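Local coordinates for protein polyketide synthase III (Ectocarpus siliculosus, PDB 4B0N) that is a type III polyketide synthase that probably acts as an acyltransferase building polyketides, in a pathway to the phlorotannin monomers of brown algae, at residues 125-129 with 161-166; 300-304 with 336-341; 71-75 with 230-234. All blocks are in the same frame, centred on the assembly; numbering follows the deposited sequence.

Overall arrangement
The three contacts of this thiolase-like subunit run from buried to largely exposed, and their chemistry changes with depth. Contact 1 is the buried one, joining helix 121-146 to the loop after a sheet strand by aromatic and aliphatic packing. Contact 2, in the C-terminal part of the chain, is partly buried and pairs two helices; aliphatic on one side, it is the contact in which a hydrogen bond crosses the interface. Contact 3 joins two irregular loops, mostly exposed, its centre about 28 Å from the centre of the chain. Contacts 1 and 3 share the N-terminal part, their centres about 25 Å apart, and each includes a residue touching the bound arachidonic acid.

Contact 1: residues 125-129 with 161-166; sequences LDKFK and SSTGFL
Phe128 lies over the backbone of Gly164 where helix 121-146 packs on the loop leaving strand 154-161, within the thiolase-like fold of the chalcone synthase family. The main interaction is CH-pi: Gly164 CA sits 3.5 Å from the centroid of the Phe128 ring and only 3° off its normal. With CG anti to the backbone N (chi1 179°), the ring reaches across to the loop.

Polar atoms meet the same ring obliquely. Thr163 O approaches Phe128 CD2 to 3.3 Å, and Ser161 OG lies 3.5 Å from Phe128 CZ. Their hydrogen bonds are made outside the contact: Thr163 O accepts from His227, Ser161 OG bonds to Val221 O and Glu222, and Thr163 OG1 bonds to Leu223 N and Glu222. Thr163 also touches the bound arachidonic acid, so the ring probably lies behind part of the pocket wall.

Aliphatic packing completes the joint. Leu166 brings CD1 to the edge of the Phe128 ring, in its plane, and both of its methyls meet Lys129 CB. Phe165 turns instead to the second subunit, where its ring meets Phe165 of that chain. Leu125 reaches the loop mainly through CD2, which lies 3.4 Å from Phe165 N and 3.8 Å from Gly164 CA, while Leu125 CD1 lies near Phe165 O.

Contact 2: residues 300-304 with 336-341; sequences PQYIA and RIIEEA
Pro300 lies against Arg336 and Glu340 where helices 299-316 and 335-345 run side by side, their short segments 22° from parallel and 8.4 Å apart at the axes. The close spacing rests on small or compact groups. Ala304 CB approaches Glu340 CB to 3.8 Å, and the first carbons of the Glu340 side chain pass over the carbonyl oxygen of Pro300, which already accepts the helical bond from Ala304 N. On the aliphatic side, Ile303 CD1 meets Ile337 CG2 at 4.0 Å, while Ile303 CG2 faces the backbone around Ala341.

The solvent side is looser and polar. Arg336 bends at its third torsion (chi3 75°), which brings the guanidinium over Pro300; the proline CB stands 3.6 Å above the centre of that plane. From there Arg336 NH1 donates to Gln301 OE1 over 3.2 Å. The bond is far from straight, 138° at the hydrogen, and the donor comes from above the amide's carbonyl plane. Arg336 NH2 forms a salt bridge with Glu340 OE2 one turn along its own helix, at 3.3 Å, whereas Glu340 OE1 accepts from Asn343. The guanidinium is thus held over the proline and bonded through two nitrogens. Replacing Gln301 with an alanine would probably leave Arg336 NH1 without its acceptor across the groove, the guanidinium then held mainly by Glu340 and the packing against Pro300.

Tyr302 turns away from the pair to the loops around Thr278 and Ser296. Ile338 and Glu339 touch Trp356 of helix 353-362, so helix 335-345 is sandwiched between that helix and helix 299-316.

Contact 3: residues 71-75 with 230-234; sequences GLESI and FDDNI
The Phe230 ring meets Leu72 obliquely, with the leucine CD1 methyl 3.6 Å from the ring's CD1. Its other aromatic partners lie beyond the two segments: His240 stacks with the ring, and Tyr117 meets it edge-to-face. Phe230 also touches the bound arachidonic acid, so this aromatic cluster ties the loop to the fatty-acid pocket. A second flat group in the contact, the Asp232 carboxylate, presents both oxygens to the CB of Ser74, with Asp232 OD1 and OD2 each 3.3 Å from Ser74 CB.

Around these groups the two loops fit by shape, with no hydrogen bond crossing between them. Leu72 sends its second methyl, CD2, to the backbone, where it is 3.4 Å from both Phe230 O and Asp231 O. Ile75 has CG1 between its backbone N and carbonyl carbon (chi1 56°), an arrangement that turns CG2 to Ile234 CG1, at 3.8 Å; Ile75 CD1, further out, meets Asn233 O at 3.6 Å. Ile75 and Asp232 lie side by side, pointing opposite ways, with Ile75 CG1 close to Asp232 OD1.

Each loop is shaped by its own turns. Inverse gamma turns centre on Glu73 and Asp232, and Leu72 O accepts from both Ser74 N and Ile75 N.

The contact thus joins the link between helices 59-68 and 79-84 to the end of the loop that follows strand 215-223. Helix 234-242 starts directly from it: Asn233 is the N-cap, its OD1 accepting from Asn235 N, and Ile75 packs on Ala237 in the first turn.

Contact 1: residues 125-129 with 161-166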
ATOM      1  N   LEU A 125       5.681 -16.271   2.739  1.00 32.01           N
ATOM      2  CA  LEU A 125       5.906 -15.068   1.934  1.00 31.61           C
ATOM      3  C   LEU A 125       7.093 -15.222   0.978  1.00 31.73           C
ATOM      4  O   LEU A 125       7.093 -14.646  -0.110  1.00 31.53           O
ATOM      5  CB  LEU A 125       6.058 -13.825   2.824  1.00 31.34           C
ATOM      6  CG  LEU A 125       4.786 -13.350   3.539  1.00 30.99           C
ATOM      7  CD1 LEU A 125       5.126 -12.442   4.708  1.00 31.11           C
ATOM      8  CD2 LEU A 125       3.821 -12.665   2.581  1.00 30.55           C
ATOM      9  N   ASP A 126       8.090 -16.008   1.383  1.00 32.12           N
ATOM     10  CA  ASP A 126       9.209 -16.366   0.505  1.00 32.36           C
ATOM     11  C   ASP A 126       8.728 -17.133  -0.726  1.00 32.05           C
ATOM     12  O   ASP A 126       9.258 -16.953  -1.825  1.00 31.96           O
ATOM     13  CB  ASP A 126      10.257 -17.191   1.263  1.00 33.14           C
ATOM     14  CG  ASP A 126      11.080 -16.354   2.239  1.00 33.58           C
ATOM     15  OD1 ASP A 126      11.045 -15.104   2.153  1.00 33.59           O
ATOM     16  OD2 ASP A 126      11.766 -16.953   3.098  1.00 33.73           O
ATOM     17  N   LYS A 127       7.725 -17.988  -0.524  1.00 31.81           N
ATOM     18  CA  LYS A 127       7.070 -18.711  -1.611  1.00 31.59           C
ATOM     19  C   LYS A 127       6.221 -17.816  -2.508  1.00 31.21           C
ATOM     20  O   LYS A 127       6.123 -18.060  -3.716  1.00 31.10           O
ATOM     21  CB  LYS A 127       6.203 -19.834  -1.057  1.00 31.73           C
ATOM     22  CG  LYS A 127       6.682 -21.223  -1.426  1.00 32.32           C
ATOM     23  CD  LYS A 127       6.380 -21.566  -2.874  1.00 32.18           C
ATOM     24  CE  LYS A 127       6.618 -23.043  -3.122  1.00 32.46           C
ATOM     25  NZ  LYS A 127       7.225 -23.288  -4.455  1.00 32.70           N
ATOM     26  N   PHE A 128       5.601 -16.794  -1.916  1.00 30.78           N
ATOM     27  CA  PHE A 128       4.847 -15.807  -2.680  1.00 30.28           C
ATOM     28  C   PHE A 128       5.746 -15.162  -3.729  1.00 30.41           C
ATOM     29  O   PHE A 128       5.381 -15.093  -4.903  1.00 30.35           O
ATOM     30  CB  PHE A 128       4.243 -14.738  -1.765  1.00 29.89           C
ATOM     31  CG  PHE A 128       3.483 -13.675  -2.503  1.00 29.43           C
ATOM     32  CD1 PHE A 128       4.138 -12.553  -3.010  1.00 29.35           C
ATOM     33  CD2 PHE A 128       2.114 -13.798  -2.708  1.00 29.25           C
ATOM     34  CE1 PHE A 128       3.442 -11.577  -3.706  1.00 29.09           C
ATOM     35  CE2 PHE A 128       1.411 -12.823  -3.401  1.00 29.12           C
ATOM     36  CZ  PHE A 128       2.076 -11.711  -3.902  1.00 28.97           C
ATOM     37  N   LYS A 129       6.919 -14.700  -3.296  1.00 30.66           N
ATOM     38  CA  LYS A 129       7.904 -14.095  -4.189  1.00 30.99           C
ATOM     39  C   LYS A 129       8.312 -15.065  -5.289  1.00 31.23           C
ATOM     40  O   LYS A 129       8.328 -14.704  -6.462  1.00 31.00           O
ATOM     41  CB  LYS A 129       9.139 -13.643  -3.407  1.00 31.32           C
ATOM     42  CG  LYS A 129      10.176 -12.926  -4.254  1.00 31.70           C
ATOM     43  CD  LYS A 129      11.380 -12.518  -3.427  1.00 32.31           C
ATOM     44  CE  LYS A 129      12.538 -12.093  -4.317  1.00 32.78           C
ATOM     45  NZ  LYS A 129      13.734 -11.726  -3.510  1.00 33.18           N
ATOM     46  N   SER A 161      -1.570  -6.193  -3.614  1.00 27.95           N
ATOM     47  CA  SER A 161      -1.691  -7.528  -3.026  1.00 28.02           C
ATOM     48  C   SER A 161      -2.023  -7.489  -1.538  1.00 28.23           C
ATOM     49  O   SER A 161      -1.525  -6.639  -0.804  1.00 28.30           O
ATOM     50  CB  SER A 161      -0.412  -8.344  -3.241  1.00 28.00           C
ATOM     51  OG  SER A 161      -0.648  -9.720  -2.993  1.00 27.82           O
ATOM     52  N   SER A 162      -2.876  -8.420  -1.114  1.00 28.57           N
ATOM     53  CA  SER A 162      -3.178  -8.647   0.296  1.00 28.81           C
ATOM     54  C   SER A 162      -2.634 -10.010   0.741  1.00 29.12           C
ATOM     55  O   SER A 162      -2.786 -10.404   1.900  1.00 29.33           O
ATOM     56  CB  SER A 162      -4.690  -8.578   0.539  1.00 28.70           C
ATOM     57  OG  SER A 162      -5.199  -7.284   0.276  1.00 28.40           O
ATOM     58  N   THR A 163      -2.003 -10.722  -0.187  1.00 29.39           N
ATOM     59  CA  THR A 163      -1.460 -12.055   0.091  1.00 29.98           C
ATOM     60  C   THR A 163       0.073 -12.100   0.030  1.00 30.11           C
ATOM     61  O   THR A 163       0.678 -13.162   0.212  1.00 30.26           O
ATOM     62  CB  THR A 163      -2.041 -13.117  -0.868  1.00 30.12           C
ATOM     63  OG1 THR A 163      -1.845 -12.702  -2.226  1.00 29.91           O
ATOM     64  CG2 THR A 163      -3.528 -13.324  -0.601  1.00 30.36           C
ATOM     65  N   GLY A 164       0.691 -10.947  -0.217  1.00 30.00           N
ATOM     66  CA  GLY A 164       2.144 -10.859  -0.317  1.00 30.26           C
ATOM     67  C   GLY A 164       2.722  -9.540   0.152  1.00 30.48           C
ATOM     68  O   GLY A 164       2.234  -8.470  -0.215  1.00 30.47           O
ATOM     69  N   PHE A 165       3.758  -9.628   0.983  1.00 30.75           N
ATOM     70  CA  PHE A 165       4.501  -8.463   1.452  1.00 30.90           C
ATOM     71  C   PHE A 165       5.970  -8.839   1.428  1.00 31.23           C
ATOM     72  O   PHE A 165       6.384  -9.790   2.097  1.00 31.47           O
ATOM     73  CB  PHE A 165       4.070  -8.055   2.866  1.00 31.01           C
ATOM     74  CG  PHE A 165       2.615  -7.694   2.980  1.00 30.74           C
ATOM     75  CD1 PHE A 165       2.179  -6.407   2.687  1.00 30.80           C
ATOM     76  CD2 PHE A 165       1.680  -8.641   3.381  1.00 30.70           C
ATOM     77  CE1 PHE A 165       0.837  -6.069   2.788  1.00 30.63           C
ATOM     78  CE2 PHE A 165       0.337  -8.313   3.483  1.00 30.62           C
ATOM     79  CZ  PHE A 165      -0.084  -7.025   3.188  1.00 30.60           C
ATOM     80  N   LEU A 166       6.750  -8.103   0.643  1.00 31.40           N
ATOM     81  CA  LEU A 166       8.121  -8.507   0.338  1.00 31.85           C
ATOM     82  C   LEU A 166       9.125  -7.389   0.560  1.00 32.31           C
ATOM     83  O   LEU A 166       8.825  -6.221   0.300  1.00 32.10           O
ATOM     84  CB  LEU A 166       8.218  -9.025  -1.103  1.00 31.68           C
ATOM     85  CG  LEU A 166       7.237 -10.125  -1.532  1.00 31.36           C
ATOM     86  CD1 LEU A 166       7.323 -10.366  -3.030  1.00 31.22           C
ATOM     87  CD2 LEU A 166       7.460 -11.417  -0.760  1.00 31.46           C
TER

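Contact 2: residues 300-304 with 336-341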
ATOM      1  N   PRO A 300     -23.157 -11.021   3.322  1.00 45.13           N
ATOM      2  CA  PRO A 300     -24.124 -10.926   2.229  1.00 45.01           C
ATOM      3  C   PRO A 300     -25.293  -9.992   2.541  1.00 44.90           C
ATOM      4  O   PRO A 300     -25.721  -9.244   1.660  1.00 44.82           O
ATOM      5  CB  PRO A 300     -24.614 -12.367   2.072  1.00 45.76           C
ATOM      6  CG  PRO A 300     -23.466 -13.194   2.522  1.00 45.38           C
ATOM      7  CD  PRO A 300     -22.880 -12.429   3.670  1.00 45.39           C
ATOM      8  N   GLN A 301     -25.789 -10.030   3.777  1.00 44.91           N
ATOM      9  CA  GLN A 301     -26.883  -9.151   4.210  1.00 45.47           C
ATOM     10  C   GLN A 301     -26.485  -7.671   4.182  1.00 44.68           C
ATOM     11  O   GLN A 301     -27.290  -6.817   3.809  1.00 44.45           O
ATOM     12  CB  GLN A 301     -27.393  -9.537   5.606  1.00 46.14           C
ATOM     13  CG  GLN A 301     -28.188 -10.836   5.665  0.30 46.75           C
ATOM     14  CD  GLN A 301     -27.323 -12.061   5.909  0.30 46.48           C
ATOM     15  OE1 GLN A 301     -26.335 -12.296   5.213  0.30 45.87           O
ATOM     16  NE2 GLN A 301     -27.703 -12.858   6.900  0.30 47.00           N
ATOM     17  N   TYR A 302     -25.243  -7.382   4.569  1.00 44.07           N
ATOM     18  CA  TYR A 302     -24.700  -6.022   4.520  1.00 43.44           C
ATOM     19  C   TYR A 302     -24.726  -5.462   3.100  1.00 42.66           C
ATOM     20  O   TYR A 302     -25.030  -4.283   2.895  1.00 42.25           O
ATOM     21  CB  TYR A 302     -23.257  -5.977   5.042  1.00 43.49           C
ATOM     22  CG  TYR A 302     -23.048  -6.381   6.489  1.00 44.25           C
ATOM     23  CD1 TYR A 302     -24.071  -6.266   7.436  1.00 45.32           C
ATOM     24  CD2 TYR A 302     -21.802  -6.840   6.920  1.00 44.07           C
ATOM     25  CE1 TYR A 302     -23.865  -6.627   8.761  1.00 45.93           C
ATOM     26  CE2 TYR A 302     -21.585  -7.201   8.241  1.00 44.68           C
ATOM     27  CZ  TYR A 302     -22.618  -7.092   9.158  1.00 45.70           C
ATOM     28  OH  TYR A 302     -22.405  -7.450  10.470  1.00 46.16           O
ATOM     29  N   ILE A 303     -24.398  -6.318   2.131  1.00 41.97           N
ATOM     30  CA  ILE A 303     -24.356  -5.939   0.721  1.00 41.29           C
ATOM     31  C   ILE A 303     -25.753  -5.581   0.214  1.00 41.67           C
ATOM     32  O   ILE A 303     -25.973  -4.468  -0.250  1.00 41.36           O
ATOM     33  CB  ILE A 303     -23.699  -7.037  -0.152  1.00 40.86           C
ATOM     34  CG1 ILE A 303     -22.235  -7.239   0.257  1.00 40.14           C
ATOM     35  CG2 ILE A 303     -23.792  -6.684  -1.634  1.00 40.55           C
ATOM     36  CD1 ILE A 303     -21.636  -8.553  -0.198  1.00 39.90           C
ATOM     37  N   ALA A 304     -26.694  -6.516   0.337  1.00 42.27           N
ATOM     38  CA  ALA A 304     -28.075  -6.306  -0.106  1.00 42.88           C
ATOM     39  C   ALA A 304     -28.738  -5.119   0.593  1.00 43.20           C
ATOM     40  O   ALA A 304     -29.628  -4.480   0.029  1.00 43.39           O
ATOM     41  CB  ALA A 304     -28.898  -7.571   0.100  1.00 43.36           C
ATOM     42  N   ARG A 336     -23.140 -16.400  -2.465  1.00 51.83           N
ATOM     43  CA  ARG A 336     -24.027 -15.454  -1.795  1.00 51.96           C
ATOM     44  C   ARG A 336     -23.676 -13.992  -2.064  1.00 51.16           C
ATOM     45  O   ARG A 336     -24.556 -13.127  -2.038  1.00 51.41           O
ATOM     46  CB  ARG A 336     -24.064 -15.722  -0.287  1.00 52.61           C
ATOM     47  CG  ARG A 336     -24.872 -16.948   0.117  1.00 54.10           C
ATOM     48  CD  ARG A 336     -25.472 -16.782   1.505  1.00 54.88           C
ATOM     49  NE  ARG A 336     -26.609 -15.860   1.500  1.00 55.95           N
ATOM     50  CZ  ARG A 336     -26.987 -15.112   2.536  1.00 56.56           C
ATOM     51  NH1 ARG A 336     -26.317 -15.158   3.683  1.00 56.85           N
ATOM     52  NH2 ARG A 336     -28.036 -14.308   2.423  1.00 57.04           N
ATOM     53  N   ILE A 337     -22.398 -13.720  -2.321  1.00 50.18           N
ATOM     54  CA  ILE A 337     -21.934 -12.350  -2.572  1.00 49.28           C
ATOM     55  C   ILE A 337     -22.519 -11.783  -3.876  1.00 49.11           C
ATOM     56  O   ILE A 337     -22.958 -10.629  -3.916  1.00 49.12           O
ATOM     57  CB  ILE A 337     -20.389 -12.247  -2.513  1.00 48.42           C
ATOM     58  CG1 ILE A 337     -19.911 -12.490  -1.072  1.00 48.45           C
ATOM     59  CG2 ILE A 337     -19.906 -10.890  -3.011  1.00 47.72           C
ATOM     60  CD1 ILE A 337     -18.423 -12.737  -0.916  1.00 48.07           C
ATOM     61  N   ILE A 338     -22.553 -12.604  -4.923  1.00 48.61           N
ATOM     62  CA  ILE A 338     -23.161 -12.210  -6.196  1.00 48.15           C
ATOM     63  C   ILE A 338     -24.688 -12.134  -6.080  1.00 48.67           C
ATOM     64  O   ILE A 338     -25.307 -11.189  -6.578  1.00 48.72           O
ATOM     65  CB  ILE A 338     -22.764 -13.162  -7.346  1.00 47.81           C
ATOM     66  CG1 ILE A 338     -21.240 -13.281  -7.440  1.00 47.13           C
ATOM     67  CG2 ILE A 338     -23.347 -12.680  -8.670  1.00 47.91           C
ATOM     68  CD1 ILE A 338     -20.752 -14.429  -8.300  1.00 47.30           C
ATOM     69  N   GLU A 339     -25.279 -13.126  -5.414  1.00 48.79           N
ATOM     70  CA  GLU A 339     -26.736 -13.237  -5.271  1.00 49.59           C
ATOM     71  C   GLU A 339     -27.390 -12.022  -4.608  1.00 49.88           C
ATOM     72  O   GLU A 339     -28.456 -11.575  -5.037  1.00 50.22           O
ATOM     73  CB  GLU A 339     -27.104 -14.504  -4.496  1.00 49.73           C
ATOM     74  CG  GLU A 339     -27.035 -15.788  -5.307  1.00 50.01           C
ATOM     75  CD  GLU A 339     -27.279 -17.028  -4.466  1.00 50.58           C
ATOM     76  OE1 GLU A 339     -27.246 -16.930  -3.219  1.00 50.64           O
ATOM     77  OE2 GLU A 339     -27.504 -18.108  -5.054  1.00 51.15           O
ATOM     78  N   GLU A 340     -26.751 -11.503  -3.562  1.00 49.63           N
ATOM     79  CA  GLU A 340     -27.281 -10.358  -2.823  1.00 50.26           C
ATOM     80  C   GLU A 340     -27.046  -9.037  -3.559  1.00 50.37           C
ATOM     81  O   GLU A 340     -27.783  -8.066  -3.358  1.00 50.51           O
ATOM     82  CB  GLU A 340     -26.710 -10.316  -1.403  1.00 49.72           C
ATOM     83  CG  GLU A 340     -27.117 -11.499  -0.531  1.00 50.70           C
ATOM     84  CD  GLU A 340     -28.565 -11.437  -0.057  1.00 51.98           C
ATOM     85  OE1 GLU A 340     -29.490 -11.527  -0.894  1.00 52.21           O
ATOM     86  OE2 GLU A 340     -28.778 -11.317   1.168  1.00 52.64           O
ATOM     87  N   ALA A 341     -26.018  -9.010  -4.406  1.00 50.17           N
ATOM     88  CA  ALA A 341     -25.804  -7.901  -5.329  1.00 50.07           C
ATOM     89  C   ALA A 341     -26.918  -7.882  -6.374  1.00 51.09           C
ATOM     90  O   ALA A 341     -27.388  -6.813  -6.766  1.00 51.84           O
ATOM     91  CB  ALA A 341     -24.446  -8.017  -5.995  1.00 48.99           C
TER

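Contact 3: residues 71-75 with 230-234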
ATOM      1  N   GLY A  71      -6.530 -33.391  10.806  1.00 80.71           N
ATOM      2  CA  GLY A  71      -7.049 -32.481  11.827  1.00 80.45           C
ATOM      3  C   GLY A  71      -8.224 -31.613  11.418  1.00 79.27           C
ATOM      4  O   GLY A  71      -8.247 -30.418  11.723  1.00 78.86           O
ATOM      5  N   LEU A  72      -9.199 -32.211  10.734  1.00 78.87           N
ATOM      6  CA  LEU A  72     -10.437 -31.524  10.355  1.00 77.56           C
ATOM      7  C   LEU A  72     -11.674 -32.312  10.788  1.00 78.69           C
ATOM      8  O   LEU A  72     -12.780 -32.083  10.285  1.00 78.44           O
ATOM      9  CB  LEU A  72     -10.484 -31.272   8.841  1.00 75.35           C
ATOM     10  CG  LEU A  72      -9.624 -30.176   8.202  1.00 73.21           C
ATOM     11  CD1 LEU A  72      -9.704 -30.279   6.688  1.00 71.72           C
ATOM     12  CD2 LEU A  72     -10.041 -28.787   8.659  1.00 72.03           C
ATOM     13  N   GLU A  73     -11.485 -33.231  11.733  1.00 80.19           N
ATOM     14  CA  GLU A  73     -12.542 -34.168  12.118  1.00 82.09           C
ATOM     15  C   GLU A  73     -13.521 -33.595  13.153  1.00 82.67           C
ATOM     16  O   GLU A  73     -13.658 -34.104  14.272  1.00 84.49           O
ATOM     17  CB  GLU A  73     -11.943 -35.519  12.539  1.00 83.82           C
ATOM     18  CG  GLU A  73     -11.296 -36.264  11.375  1.00 83.15           C
ATOM     19  CD  GLU A  73     -10.618 -37.565  11.768  1.00 84.87           C
ATOM     20  OE1 GLU A  73     -10.708 -37.978  12.943  1.00 86.42           O
ATOM     21  OE2 GLU A  73      -9.991 -38.185  10.884  1.00 84.56           O
ATOM     22  N   SER A  74     -14.191 -32.519  12.745  1.00 80.76           N
ATOM     23  CA  SER A  74     -15.284 -31.892  13.486  1.00 80.71           C
ATOM     24  C   SER A  74     -16.190 -31.188  12.481  1.00 78.96           C
ATOM     25  O   SER A  74     -17.335 -30.844  12.787  1.00 79.69           O
ATOM     26  CB  SER A  74     -14.747 -30.889  14.511  1.00 80.42           C
ATOM     27  OG  SER A  74     -15.797 -30.152  15.114  1.00 81.03           O
ATOM     28  N   ILE A  75     -15.654 -30.987  11.278  1.00 76.54           N
ATOM     29  CA  ILE A  75     -16.351 -30.328  10.173  1.00 74.39           C
ATOM     30  C   ILE A  75     -16.301 -31.183   8.899  1.00 73.37           C
ATOM     31  O   ILE A  75     -16.629 -30.711   7.808  1.00 71.90           O
ATOM     32  CB  ILE A  75     -15.746 -28.938   9.876  1.00 72.58           C
ATOM     33  CG1 ILE A  75     -14.244 -29.060   9.587  1.00 71.27           C
ATOM     34  CG2 ILE A  75     -16.015 -27.975  11.029  1.00 73.01           C
ATOM     35  CD1 ILE A  75     -13.700 -27.988   8.671  1.00 69.23           C
ATOM     36  N   PHE A 230      -5.957 -25.159   6.730  1.00 44.82           N
ATOM     37  CA  PHE A 230      -6.956 -26.195   7.012  1.00 46.31           C
ATOM     38  C   PHE A 230      -7.233 -26.346   8.511  1.00 47.53           C
ATOM     39  O   PHE A 230      -6.976 -27.397   9.109  1.00 48.16           O
ATOM     40  CB  PHE A 230      -6.568 -27.538   6.379  1.00 46.37           C
ATOM     41  CG  PHE A 230      -7.056 -27.713   4.968  1.00 46.22           C
ATOM     42  CD1 PHE A 230      -8.405 -27.555   4.654  1.00 46.40           C
ATOM     43  CD2 PHE A 230      -6.171 -28.066   3.952  1.00 46.07           C
ATOM     44  CE1 PHE A 230      -8.858 -27.725   3.353  1.00 46.32           C
ATOM     45  CE2 PHE A 230      -6.617 -28.238   2.649  1.00 46.05           C
ATOM     46  CZ  PHE A 230      -7.962 -28.067   2.351  1.00 46.27           C
ATOM     47  N   ASP A 231      -7.745 -25.274   9.109  1.00 48.27           N
ATOM     48  CA  ASP A 231      -8.088 -25.277  10.524  1.00 49.33           C
ATOM     49  C   ASP A 231      -9.483 -25.846  10.772  1.00 49.71           C
ATOM     50  O   ASP A 231     -10.386 -25.688   9.945  1.00 49.21           O
ATOM     51  CB  ASP A 231      -7.951 -23.872  11.121  1.00 49.66           C
ATOM     52  CG  ASP A 231      -6.535 -23.576  11.600  1.00 49.80           C
ATOM     53  OD1 ASP A 231      -5.568 -24.010  10.937  1.00 49.76           O
ATOM     54  OD2 ASP A 231      -6.391 -22.906  12.644  1.00 49.79           O
ATOM     55  N   ASP A 232      -9.636 -26.507  11.919  1.00 65.40           N
ATOM     56  CA  ASP A 232     -10.879 -27.168  12.310  1.00 66.69           C
ATOM     57  C   ASP A 232     -11.966 -26.134  12.599  1.00 66.71           C
ATOM     58  O   ASP A 232     -12.475 -26.025  13.719  1.00 67.97           O
ATOM     59  CB  ASP A 232     -10.636 -28.068  13.528  1.00 68.51           C
ATOM     60  CG  ASP A 232     -11.605 -29.235  13.602  1.00 69.96           C
ATOM     61  OD1 ASP A 232     -12.443 -29.393  12.686  1.00 69.50           O
ATOM     62  OD2 ASP A 232     -11.519 -30.004  14.583  1.00 71.79           O
ATOM     63  N   ASN A 233     -12.317 -25.389  11.556  1.00 65.25           N
ATOM     64  CA  ASN A 233     -13.185 -24.231  11.654  1.00 65.04           C
ATOM     65  C   ASN A 233     -14.114 -24.188  10.449  1.00 64.12           C
ATOM     66  O   ASN A 233     -13.678 -24.413   9.319  1.00 63.09           O
ATOM     67  CB  ASN A 233     -12.327 -22.963  11.708  1.00 64.09           C
ATOM     68  CG  ASN A 233     -13.098 -21.751  12.179  1.00 64.48           C
ATOM     69  OD1 ASN A 233     -14.033 -21.295  11.520  1.00 64.19           O
ATOM     70  ND2 ASN A 233     -12.698 -21.210  13.323  1.00 65.41           N
ATOM     71  N   ILE A 234     -15.390 -23.902  10.694  1.00 64.79           N
ATOM     72  CA  ILE A 234     -16.389 -23.828   9.624  1.00 64.05           C
ATOM     73  C   ILE A 234     -16.077 -22.672   8.675  1.00 62.03           C
ATOM     74  O   ILE A 234     -16.160 -22.825   7.456  1.00 60.96           O
ATOM     75  CB  ILE A 234     -17.835 -23.706  10.171  1.00 65.55           C
ATOM     76  CG1 ILE A 234     -18.226 -24.944  10.990  1.00 67.73           C
ATOM     77  CG2 ILE A 234     -18.833 -23.529   9.035  1.00 64.89           C
ATOM     78  CD1 ILE A 234     -17.851 -24.886  12.458  1.00 69.22           C
TER